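Local coordinates for protein diaminobutyrate-pyruvate transaminase and L-2,4-diaminobutyrate decarboxylase (Vibrio parahaemolyticus, PDB 2QMA) that probably decarboxylates L-2,4-diaminobutyrate with pyridoxal 5'-phosphate through this C-terminal domain, the remainder of the protein belonging to an aminotransferase family, at residues A[450-455]-A[490-495]; A[53-58]-A[454-459]; A[275-280]-A[291-296]. All coordinates share one frame; numbering follows the deposited sequence.

Contact 1 (A[450-455]-A[490-495]); sequences LTRGIA and NMLAVE
Ile454 and Leu492 bring their backbones no nearer than 9.4 Å between CA atoms, so the turn leaving helix 438-452 and the last turns of helix 479-495 meet through side chains alone. These two residues reach for each other tip to tip. Ile454 CD1 lies 3.6 Å from Leu492 CD2 and also touches CD1 of the same leucine at 3.9 Å, fitting into the fork of the isopropyl end. With chi1 at -66°, CG1 of Ile454 stands opposite its carbonyl carbon and carries CD1 out to the leucine. Arg452 comes from a different side: its guanidinium presents one face to Leu492, whose CD2 is 3.9 Å from Arg452 NH1, and the two side chains slide past each other in opposite directions. The arginine is also tied back to its own helix by a salt bridge from NE to Glu448, which probably limits where the flat group can lie. Between Arg452 and Ile454, Gly453, at positive phi, ends helix 438-452 in a Schellman motif; one of its bonds runs from Gly453 N to Leu450 O (2.9 Å). The buried interface is small, 120 Å². Leu492 goes on to Ala449 and Ile454 to Lys488, so the contact continues the packing of helix 438-452 against helix 479-495, while Ala455, packed on Leu485, starts the run into strand 458-462.

Contact 2 (A[53-58]-A[454-459]); sequences NAPYSG and IAVLGE
Pro55 sets its ring against the backbone of Ile454 and Ala455, at a meeting of two irregular stretches: the loop between helices 32-51 and 61-69, and the connection from helix 438-452 into strand 458-462. Strand 458-462 is an outer strand of the four-stranded antiparallel sheet in the C-terminal part of this chain, whose fold is that of the pyridoxal-phosphate-dependent decarboxylases. Pro55 CG lies 3.7 Å from Ile454 O and 3.9 Å from Ala455 CA, and CD is as close to that carbonyl oxygen as CG is, so one edge of the ring rides along the peptide rather than meeting the isoleucine side chain, which points the other way. At CB the contact turns apolar: Val456 CG2 packs there. Val456 chi1 of -178° swings CG1 opposite the backbone N and leaves CG2 on the N side, facing the proline. The two segments bury 159 Å² between them.

In the next shell, Pro55 packs on Asp102, whose backbone is bonded to that of Val456, and further backbone bonds join Val456 to Ile104, Pro55 to Phe97 and Gly458 to Lys469 of the neighbouring strand 465-471. On the loop side, Tyr56 turns away to the dimer interface, where it meets Trp132 of the second subunit edge-to-face while its OH bonds Met59 O. Gly58 N sits 3.2 Å above the Tyr56 ring plane, offset toward the rim.

Contact 3 (A[275-280]-A[291-296]); sequences DDLDFI and MHVDGA
Ile280 on Met291 and, one helical turn earlier, Leu277 on Val293 make the apolar part of this contact, and all four side chains are buried. Ile280 CG2 rests 3.5 Å from the selenium of Met291, a selenomethionine here, and 4.0 Å from Met291 CG; the two side chains cross at about a right angle. Met291 runs straight out of the strand through chi2 and bends only at the end, where chi3 of 72° turns CE aside. Leu277 and Val293 also cross nearly perpendicularly; Leu277 CD1 lies 3.9 Å from Val293 CG1 and only slightly farther from CG2. A second kind of contact joins backbone to side chain: Leu277 O faces the Met291 selenium at 3.6 Å. Together these pairs lay the first turn of helix 277-287 on strand 290-295, the last two elements of a beta-alpha-beta unit that starts with strand 258-265, the parallel neighbour in the seven-stranded sheet. Ile262 of that strand packs on both Ile280 and Met291. The two side-chain hydrogen bonds between residues of the contact are each local to one segment. Asp276 is the N-cap of the helix: Phe279 N reaches its OD1 from above the carboxylate plane at 3.1 Å, with an N-H...O angle of 170°. Near the C-terminal end of segment 291-296, Asp294 forms an Asx turn, its OD1 taking Ala296 N at 3.2 Å, while OD2 pairs with Asn171.

Overall arrangement
Contact 3 is the most local in sequence: its segments, eleven residues apart, join helix 277-287 to strand 290-295 of the seven-stranded sheet. Contact 2 bridges 396 residues of the chain, with contact 3 nested inside its loop, and contact 1 begins on the stretch where contact 2 ends. Contacts 1 and 2 share Ile454 and Ala455, and their centres lie 9 Å apart; Gly453 O touches Ala54 CB at 3.1 Å. Contact 3 lies across the chain's centre from contact 2, about 33 Å away between centres, and 38 Å from contact 1. The link from helix 438-452 to strand 458-462 thus meets both helix 479-495 and the loop after helix 32-51, far from the large sheet's beta-alpha-beta unit.

Contact 1 (A[450-455]-A[490-495])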
ATOM      1  N   LEU A 450     -21.236  11.156  16.305  1.00 20.71           N
ATOM      2  CA  LEU A 450     -20.679   9.979  15.616  1.00 21.35           C
ATOM      3  C   LEU A 450     -21.509   8.684  15.840  1.00 21.30           C
ATOM      4  O   LEU A 450     -21.920   8.004  14.885  1.00 20.16           O
ATOM      5  CB  LEU A 450     -19.220   9.754  16.063  1.00 21.73           C
ATOM      6  CG  LEU A 450     -18.583   8.426  15.619  1.00 22.63           C
ATOM      7  CD1 LEU A 450     -18.545   8.354  14.144  1.00 21.04           C
ATOM      8  CD2 LEU A 450     -17.179   8.315  16.153  1.00 21.78           C
ATOM      9  N   THR A 451     -21.740   8.341  17.099  1.00 22.24           N
ATOM     10  CA  THR A 451     -22.426   7.073  17.418  1.00 24.91           C
ATOM     11  C   THR A 451     -23.925   7.040  17.056  1.00 24.68           C
ATOM     12  O   THR A 451     -24.500   5.971  16.798  1.00 24.46           O
ATOM     13  CB  THR A 451     -22.157   6.595  18.878  1.00 25.41           C
ATOM     14  OG1 THR A 451     -22.469   7.629  19.821  1.00 27.59           O
ATOM     15  CG2 THR A 451     -20.683   6.234  19.039  1.00 27.66           C
ATOM     16  N   ARG A 452     -24.558   8.204  17.001  1.00 24.87           N
ATOM     17  CA  ARG A 452     -25.920   8.257  16.459  1.00 24.81           C
ATOM     18  C   ARG A 452     -25.912   8.320  14.927  1.00 24.10           C
ATOM     19  O   ARG A 452     -26.924   8.086  14.293  1.00 22.97           O
ATOM     20  CB  ARG A 452     -26.686   9.418  17.047  1.00 25.53           C
ATOM     21  CG  ARG A 452     -26.811   9.251  18.523  1.00 29.81           C
ATOM     22  CD  ARG A 452     -27.549  10.376  19.126  1.00 34.31           C
ATOM     23  NE  ARG A 452     -27.224  10.476  20.544  1.00 35.31           N
ATOM     24  CZ  ARG A 452     -27.893  11.252  21.382  1.00 35.65           C
ATOM     25  NH1 ARG A 452     -28.900  11.994  20.927  1.00 33.13           N
ATOM     26  NH2 ARG A 452     -27.545  11.298  22.658  1.00 36.28           N
ATOM     27  N   GLY A 453     -24.745   8.613  14.351  1.00 23.27           N
ATOM     28  CA  GLY A 453     -24.595   8.744  12.900  1.00 22.61           C
ATOM     29  C   GLY A 453     -25.184  10.026  12.330  1.00 22.27           C
ATOM     30  O   GLY A 453     -25.627  10.073  11.178  1.00 24.27           O
ATOM     31  N   ILE A 454     -25.256  11.047  13.165  1.00 20.05           N
ATOM     32  CA  ILE A 454     -25.762  12.350  12.759  1.00 19.20           C
ATOM     33  C   ILE A 454     -24.674  13.106  11.988  1.00 17.63           C
ATOM     34  O   ILE A 454     -24.933  13.720  10.972  1.00 17.28           O
ATOM     35  CB  ILE A 454     -26.110  13.179  13.998  1.00 18.52           C
ATOM     36  CG1 ILE A 454     -27.288  12.543  14.741  1.00 20.13           C
ATOM     37  CG2 ILE A 454     -26.429  14.643  13.601  1.00 21.51           C
ATOM     38  CD1 ILE A 454     -27.373  13.064  16.209  1.00 19.68           C
ATOM     39  N   ALA A 455     -23.454  13.044  12.497  1.00 17.10           N
ATOM     40  CA  ALA A 455     -22.340  13.735  11.872  1.00 17.09           C
ATOM     41  C   ALA A 455     -21.022  13.113  12.318  1.00 17.76           C
ATOM     42  O   ALA A 455     -20.881  12.649  13.472  1.00 16.41           O
ATOM     43  CB  ALA A 455     -22.352  15.233  12.194  1.00 16.67           C
ATOM     44  N   ASN A 490     -26.100  22.135  17.188  1.00 16.32           N
ATOM     45  CA  ASN A 490     -26.743  22.891  18.258  1.00 16.19           C
ATOM     46  C   ASN A 490     -27.803  22.072  18.984  1.00 16.13           C
ATOM     47  O   ASN A 490     -27.843  22.032  20.201  1.00 15.84           O
ATOM     48  CB  ASN A 490     -27.334  24.202  17.738  1.00 16.11           C
ATOM     49  CG  ASN A 490     -27.906  25.036  18.849  1.00 17.47           C
ATOM     50  OD1 ASN A 490     -27.207  25.352  19.817  1.00 18.73           O
ATOM     51  ND2 ASN A 490     -29.191  25.337  18.760  1.00 17.17           N
HETATM   52  N   MSE A 491     -28.645  21.387  18.234  1.00 16.33           N
HETATM   53  CA  MSE A 491     -29.681  20.564  18.865  1.00 18.32           C
HETATM   54  C   MSE A 491     -29.081  19.484  19.769  1.00 18.88           C
HETATM   55  O   MSE A 491     -29.580  19.265  20.864  1.00 19.28           O
HETATM   56  CB  MSE A 491     -30.635  20.008  17.825  1.00 17.68           C
HETATM   57  CG  MSE A 491     -31.306  21.119  17.010  1.00 18.33           C
HETATM   58 SE   MSE A 491     -32.204  22.520  18.108  0.70 19.17          SE
HETATM   59  CE  MSE A 491     -33.159  21.395  19.221  1.00  9.76           C
ATOM     60  N   LEU A 492     -27.972  18.866  19.350  1.00 18.64           N
ATOM     61  CA  LEU A 492     -27.267  17.924  20.225  1.00 20.12           C
ATOM     62  C   LEU A 492     -26.782  18.623  21.500  1.00 20.78           C
ATOM     63  O   LEU A 492     -26.979  18.119  22.612  1.00 21.28           O
ATOM     64  CB  LEU A 492     -26.060  17.301  19.491  1.00 19.37           C
ATOM     65  CG  LEU A 492     -26.351  16.141  18.555  1.00 20.09           C
ATOM     66  CD1 LEU A 492     -25.058  15.685  17.903  1.00 26.31           C
ATOM     67  CD2 LEU A 492     -26.997  14.942  19.297  1.00 25.17           C
ATOM     68  N   ALA A 493     -26.160  19.782  21.321  1.00 21.14           N
ATOM     69  CA  ALA A 493     -25.657  20.610  22.421  1.00 22.51           C
ATOM     70  C   ALA A 493     -26.746  20.995  23.426  1.00 23.13           C
ATOM     71  O   ALA A 493     -26.514  20.958  24.632  1.00 22.89           O
ATOM     72  CB  ALA A 493     -24.985  21.844  21.885  1.00 21.82           C
ATOM     73  N   VAL A 494     -27.933  21.349  22.922  1.00 25.05           N
ATOM     74  CA  VAL A 494     -29.081  21.731  23.759  1.00 26.74           C
ATOM     75  C   VAL A 494     -29.463  20.585  24.715  1.00 27.43           C
ATOM     76  O   VAL A 494     -29.937  20.795  25.846  1.00 28.53           O
ATOM     77  CB  VAL A 494     -30.292  22.169  22.867  1.00 26.47           C
ATOM     78  CG1 VAL A 494     -31.601  22.150  23.628  1.00 28.50           C
ATOM     79  CG2 VAL A 494     -30.051  23.562  22.279  1.00 27.68           C
ATOM     80  N   GLU A 495     -29.240  19.367  24.255  1.00 27.60           N
ATOM     81  CA  GLU A 495     -29.632  18.203  24.995  1.00 28.16           C
ATOM     82  C   GLU A 495     -28.563  17.707  25.965  1.00 28.75           C
ATOM     83  O   GLU A 495     -28.827  16.839  26.789  1.00 28.31           O
ATOM     84  CB  GLU A 495     -30.068  17.107  24.029  1.00 28.77           C
ATOM     85  CG  GLU A 495     -31.426  17.391  23.312  1.00 30.83           C
ATOM     86  CD  GLU A 495     -32.599  17.715  24.262  1.00 30.90           C
ATOM     87  OE1 GLU A 495     -32.745  17.039  25.302  1.00 33.27           O
ATOM     88  OE2 GLU A 495     -33.386  18.639  23.976  1.00 31.80           O
TER

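Contact 2 (A[53-58]-A[454-459])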
ATOM      1  N   ASN A  53     -28.786   7.492   4.408  1.00 21.23           N
ATOM      2  CA  ASN A  53     -29.409   8.774   4.717  1.00 22.57           C
ATOM      3  C   ASN A  53     -28.664   9.556   5.807  1.00 21.81           C
ATOM      4  O   ASN A  53     -29.085  10.641   6.210  1.00 20.51           O
ATOM      5  CB  ASN A  53     -30.893   8.551   5.023  1.00 23.51           C
ATOM      6  CG  ASN A  53     -31.154   8.070   6.448  1.00 28.02           C
ATOM      7  OD1 ASN A  53     -30.421   7.240   6.998  1.00 34.14           O
ATOM      8  ND2 ASN A  53     -32.221   8.597   7.051  1.00 32.37           N
ATOM      9  N   ALA A  54     -27.534   8.984   6.241  1.00 21.20           N
ATOM     10  CA  ALA A  54     -26.662   9.558   7.262  1.00 20.82           C
ATOM     11  C   ALA A  54     -25.197   9.172   6.982  1.00 20.39           C
ATOM     12  O   ALA A  54     -24.938   8.237   6.205  1.00 19.74           O
ATOM     13  CB  ALA A  54     -27.095   9.092   8.660  1.00 20.38           C
ATOM     14  N   PRO A  55     -24.233   9.914   7.576  1.00 20.32           N
ATOM     15  CA  PRO A  55     -22.808   9.507   7.481  1.00 19.70           C
ATOM     16  C   PRO A  55     -22.550   8.094   8.031  1.00 19.46           C
ATOM     17  O   PRO A  55     -21.705   7.364   7.490  1.00 19.89           O
ATOM     18  CB  PRO A  55     -22.074  10.506   8.365  1.00 19.55           C
ATOM     19  CG  PRO A  55     -23.008  11.535   8.730  1.00 20.75           C
ATOM     20  CD  PRO A  55     -24.397  11.180   8.316  1.00 19.72           C
ATOM     21  N   TYR A  56     -23.232   7.749   9.119  1.00 18.67           N
ATOM     22  CA  TYR A  56     -23.140   6.412   9.748  1.00 18.79           C
ATOM     23  C   TYR A  56     -24.547   5.884  10.134  1.00 19.99           C
ATOM     24  O   TYR A  56     -25.417   6.661  10.556  1.00 20.26           O
ATOM     25  CB  TYR A  56     -22.182   6.434  10.968  1.00 19.13           C
ATOM     26  CG  TYR A  56     -22.165   5.107  11.727  1.00 16.69           C
ATOM     27  CD1 TYR A  56     -21.756   3.920  11.102  1.00 19.91           C
ATOM     28  CD2 TYR A  56     -22.531   5.047  13.067  1.00 15.53           C
ATOM     29  CE1 TYR A  56     -21.755   2.680  11.815  1.00 18.27           C
ATOM     30  CE2 TYR A  56     -22.532   3.827  13.786  1.00 16.14           C
ATOM     31  CZ  TYR A  56     -22.151   2.653  13.152  1.00 19.34           C
ATOM     32  OH  TYR A  56     -22.157   1.471  13.874  1.00 18.41           O
ATOM     33  N   SER A  57     -24.761   4.571  10.012  1.00 19.95           N
ATOM     34  CA  SER A  57     -26.058   3.972  10.266  1.00 20.98           C
ATOM     35  C   SER A  57     -26.559   4.159  11.715  1.00 21.50           C
ATOM     36  O   SER A  57     -27.764   4.030  11.981  1.00 22.06           O
ATOM     37  CB  SER A  57     -25.986   2.489   9.909  1.00 19.53           C
ATOM     38  OG  SER A  57     -25.315   1.782  10.940  1.00 18.22           O
ATOM     39  N   GLY A  58     -25.637   4.431  12.647  1.00 21.74           N
ATOM     40  CA  GLY A  58     -25.962   4.548  14.067  1.00 22.13           C
ATOM     41  C   GLY A  58     -26.105   3.218  14.820  1.00 22.68           C
ATOM     42  O   GLY A  58     -26.364   3.213  16.039  1.00 21.87           O
ATOM     43  N   ILE A 454     -25.256  11.047  13.165  1.00 20.05           N
ATOM     44  CA  ILE A 454     -25.762  12.350  12.759  1.00 19.20           C
ATOM     45  C   ILE A 454     -24.674  13.106  11.988  1.00 17.63           C
ATOM     46  O   ILE A 454     -24.933  13.720  10.972  1.00 17.28           O
ATOM     47  CB  ILE A 454     -26.110  13.179  13.998  1.00 18.52           C
ATOM     48  CG1 ILE A 454     -27.288  12.543  14.741  1.00 20.13           C
ATOM     49  CG2 ILE A 454     -26.429  14.643  13.601  1.00 21.51           C
ATOM     50  CD1 ILE A 454     -27.373  13.064  16.209  1.00 19.68           C
ATOM     51  N   ALA A 455     -23.454  13.044  12.497  1.00 17.10           N
ATOM     52  CA  ALA A 455     -22.340  13.735  11.872  1.00 17.09           C
ATOM     53  C   ALA A 455     -21.022  13.113  12.318  1.00 17.76           C
ATOM     54  O   ALA A 455     -20.881  12.649  13.472  1.00 16.41           O
ATOM     55  CB  ALA A 455     -22.352  15.233  12.194  1.00 16.67           C
ATOM     56  N   VAL A 456     -20.082  13.121  11.378  1.00 18.28           N
ATOM     57  CA  VAL A 456     -18.695  12.735  11.624  1.00 19.05           C
ATOM     58  C   VAL A 456     -17.860  14.019  11.700  1.00 19.29           C
ATOM     59  O   VAL A 456     -17.594  14.677  10.681  1.00 19.75           O
ATOM     60  CB  VAL A 456     -18.141  11.747  10.564  1.00 18.56           C
ATOM     61  CG1 VAL A 456     -16.682  11.361  10.940  1.00 21.00           C
ATOM     62  CG2 VAL A 456     -19.048  10.465  10.479  1.00 19.09           C
ATOM     63  N   LEU A 457     -17.477  14.382  12.922  1.00 18.64           N
ATOM     64  CA  LEU A 457     -16.817  15.656  13.193  1.00 20.32           C
ATOM     65  C   LEU A 457     -15.422  15.415  13.741  1.00 20.65           C
ATOM     66  O   LEU A 457     -15.190  14.418  14.416  1.00 20.42           O
ATOM     67  CB  LEU A 457     -17.596  16.447  14.242  1.00 20.38           C
ATOM     68  CG  LEU A 457     -19.018  16.824  13.839  1.00 20.27           C
ATOM     69  CD1 LEU A 457     -19.747  17.510  14.987  1.00 22.96           C
ATOM     70  CD2 LEU A 457     -19.000  17.672  12.539  1.00 18.63           C
ATOM     71  N   GLY A 458     -14.507  16.327  13.450  1.00 22.02           N
ATOM     72  CA  GLY A 458     -13.131  16.215  13.981  1.00 23.37           C
ATOM     73  C   GLY A 458     -13.078  16.804  15.390  1.00 25.00           C
ATOM     74  O   GLY A 458     -13.945  17.582  15.769  1.00 24.18           O
ATOM     75  N   GLU A 459     -12.068  16.439  16.183  1.00 26.38           N
ATOM     76  CA  GLU A 459     -11.908  17.105  17.468  1.00 28.61           C
ATOM     77  C   GLU A 459     -10.450  17.295  17.747  1.00 29.06           C
ATOM     78  O   GLU A 459      -9.646  16.399  17.510  1.00 29.48           O
ATOM     79  CB  GLU A 459     -12.665  16.414  18.632  1.00 28.84           C
ATOM     80  CG  GLU A 459     -11.887  15.477  19.520  1.00 31.06           C
ATOM     81  CD  GLU A 459     -12.668  15.080  20.778  1.00 30.47           C
ATOM     82  OE1 GLU A 459     -12.304  15.539  21.895  1.00 28.24           O
ATOM     83  OE2 GLU A 459     -13.662  14.336  20.646  1.00 32.40           O
TER

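Contact 3 (A[275-280]-A[291-296])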
ATOM      1  N   ASP A 275       3.479  26.380   5.840  1.00 11.13           N
ATOM      2  CA  ASP A 275       4.752  26.966   6.253  1.00 12.65           C
ATOM      3  C   ASP A 275       5.318  27.850   5.125  1.00 12.45           C
ATOM      4  O   ASP A 275       4.936  27.722   3.944  1.00 12.61           O
ATOM      5  CB  ASP A 275       5.778  25.879   6.635  1.00 12.60           C
ATOM      6  CG  ASP A 275       5.389  25.109   7.902  1.00 15.24           C
ATOM      7  OD1 ASP A 275       4.662  25.637   8.785  1.00 15.97           O
ATOM      8  OD2 ASP A 275       5.799  23.948   8.003  1.00 15.65           O
ATOM      9  N   ASP A 276       6.163  28.795   5.511  1.00 11.35           N
ATOM     10  CA  ASP A 276       6.913  29.577   4.576  1.00 11.93           C
ATOM     11  C   ASP A 276       8.040  28.709   3.943  1.00 12.36           C
ATOM     12  O   ASP A 276       9.209  28.679   4.412  1.00 12.83           O
ATOM     13  CB  ASP A 276       7.508  30.810   5.296  1.00 12.17           C
ATOM     14  CG  ASP A 276       8.207  31.753   4.333  1.00 14.99           C
ATOM     15  OD1 ASP A 276       8.488  31.340   3.184  1.00 12.97           O
ATOM     16  OD2 ASP A 276       8.526  32.897   4.759  1.00 17.97           O
ATOM     17  N   LEU A 277       7.652  27.981   2.898  1.00 13.81           N
ATOM     18  CA  LEU A 277       8.497  26.996   2.257  1.00 11.56           C
ATOM     19  C   LEU A 277       9.726  27.655   1.625  1.00 12.43           C
ATOM     20  O   LEU A 277      10.788  27.082   1.598  1.00 11.42           O
ATOM     21  CB  LEU A 277       7.686  26.260   1.189  1.00 13.05           C
ATOM     22  CG  LEU A 277       6.510  25.380   1.611  1.00 12.19           C
ATOM     23  CD1 LEU A 277       5.993  24.503   0.371  1.00 11.81           C
ATOM     24  CD2 LEU A 277       6.870  24.536   2.865  1.00  9.38           C
ATOM     25  N   ASP A 278       9.570  28.865   1.098  1.00 12.14           N
ATOM     26  CA  ASP A 278      10.716  29.567   0.515  1.00 12.79           C
ATOM     27  C   ASP A 278      11.791  29.914   1.535  1.00 11.39           C
ATOM     28  O   ASP A 278      12.968  29.753   1.294  1.00  8.97           O
ATOM     29  CB  ASP A 278      10.232  30.824  -0.216  1.00 15.01           C
ATOM     30  CG  ASP A 278      11.162  31.216  -1.325  1.00 19.21           C
ATOM     31  OD1 ASP A 278      11.479  30.376  -2.182  1.00 21.06           O
ATOM     32  OD2 ASP A 278      11.563  32.372  -1.352  1.00 21.71           O
ATOM     33  N   PHE A 279      11.388  30.404   2.692  1.00  9.81           N
ATOM     34  CA  PHE A 279      12.388  30.668   3.759  1.00 10.07           C
ATOM     35  C   PHE A 279      13.026  29.388   4.314  1.00  9.19           C
ATOM     36  O   PHE A 279      14.232  29.357   4.603  1.00  9.00           O
ATOM     37  CB  PHE A 279      11.768  31.452   4.921  1.00 10.77           C
ATOM     38  CG  PHE A 279      12.763  31.865   5.939  1.00 11.88           C
ATOM     39  CD1 PHE A 279      13.527  33.009   5.749  1.00 13.16           C
ATOM     40  CD2 PHE A 279      12.964  31.103   7.089  1.00 10.56           C
ATOM     41  CE1 PHE A 279      14.478  33.403   6.718  1.00 14.13           C
ATOM     42  CE2 PHE A 279      13.879  31.478   8.038  1.00 13.13           C
ATOM     43  CZ  PHE A 279      14.648  32.653   7.859  1.00 14.19           C
ATOM     44  N   ILE A 280      12.226  28.335   4.428  1.00  8.08           N
ATOM     45  CA  ILE A 280      12.747  27.046   4.884  1.00  8.91           C
ATOM     46  C   ILE A 280      13.800  26.592   3.849  1.00  8.62           C
ATOM     47  O   ILE A 280      14.877  26.108   4.210  1.00  8.96           O
ATOM     48  CB  ILE A 280      11.634  26.054   5.059  1.00  7.95           C
ATOM     49  CG1 ILE A 280      10.792  26.491   6.273  1.00 11.04           C
ATOM     50  CG2 ILE A 280      12.188  24.623   5.319  1.00  7.26           C
ATOM     51  CD1 ILE A 280       9.519  25.668   6.499  1.00 14.08           C
HETATM   52  N   MSE A 291      15.505  19.762   2.422  1.00  9.92           N
HETATM   53  CA  MSE A 291      14.168  20.206   2.730  1.00 11.07           C
HETATM   54  C   MSE A 291      13.215  19.209   2.133  1.00 10.94           C
HETATM   55  O   MSE A 291      13.212  18.980   0.908  1.00 11.99           O
HETATM   56  CB  MSE A 291      13.823  21.591   2.184  1.00 10.63           C
HETATM   57  CG  MSE A 291      12.261  21.865   2.490  1.00 12.02           C
HETATM   58 SE   MSE A 291      11.699  23.660   1.971  0.70 15.39          SE
HETATM   59  CE  MSE A 291      11.712  23.489   0.042  1.00 11.49           C
ATOM     60  N   HIS A 292      12.420  18.632   3.010  1.00  8.60           N
ATOM     61  CA  HIS A 292      11.344  17.725   2.613  1.00  8.90           C
ATOM     62  C   HIS A 292      10.046  18.499   2.782  1.00  8.93           C
ATOM     63  O   HIS A 292       9.767  19.030   3.881  1.00 10.87           O
ATOM     64  CB  HIS A 292      11.355  16.404   3.437  1.00  7.88           C
ATOM     65  CG  HIS A 292      10.127  15.567   3.190  1.00  9.35           C
ATOM     66  ND1 HIS A 292       9.932  14.848   2.029  1.00 10.16           N
ATOM     67  CD2 HIS A 292       9.001  15.384   3.939  1.00 11.72           C
ATOM     68  CE1 HIS A 292       8.746  14.263   2.063  1.00 10.47           C
ATOM     69  NE2 HIS A 292       8.175  14.536   3.225  1.00 10.95           N
ATOM     70  N   VAL A 293       9.236  18.557   1.720  1.00  7.90           N
ATOM     71  CA  VAL A 293       7.925  19.243   1.817  1.00  8.84           C
ATOM     72  C   VAL A 293       6.821  18.208   2.048  1.00  9.24           C
ATOM     73  O   VAL A 293       6.600  17.346   1.204  1.00  9.09           O
ATOM     74  CB  VAL A 293       7.601  20.130   0.592  1.00  8.94           C
ATOM     75  CG1 VAL A 293       6.109  20.655   0.736  1.00  9.98           C
ATOM     76  CG2 VAL A 293       8.603  21.287   0.478  1.00  7.94           C
ATOM     77  N   ASP A 294       6.143  18.267   3.196  1.00 11.08           N
ATOM     78  CA  ASP A 294       5.012  17.390   3.398  1.00 12.09           C
ATOM     79  C   ASP A 294       3.760  18.075   2.796  1.00 12.81           C
ATOM     80  O   ASP A 294       3.066  18.889   3.461  1.00 12.48           O
ATOM     81  CB  ASP A 294       4.829  17.051   4.890  1.00 14.04           C
ATOM     82  CG  ASP A 294       3.631  16.095   5.155  1.00 17.39           C
ATOM     83  OD1 ASP A 294       2.897  15.741   4.204  1.00 14.64           O
ATOM     84  OD2 ASP A 294       3.417  15.725   6.342  1.00 20.42           O
ATOM     85  N   GLY A 295       3.439  17.744   1.551  1.00 12.76           N
ATOM     86  CA  GLY A 295       2.259  18.362   0.974  1.00 12.45           C
ATOM     87  C   GLY A 295       1.081  17.444   0.872  1.00 13.80           C
ATOM     88  O   GLY A 295       0.276  17.616  -0.034  1.00 14.21           O
ATOM     89  N   ALA A 296       0.980  16.496   1.806  1.00 15.02           N
ATOM     90  CA  ALA A 296      -0.074  15.477   1.777  1.00 15.86           C
ATOM     91  C   ALA A 296      -1.446  16.152   1.661  1.00 16.33           C
ATOM     92  O   ALA A 296      -2.234  15.756   0.805  1.00 17.03           O
ATOM     93  CB  ALA A 296       0.030  14.510   2.986  1.00 15.51           C
TER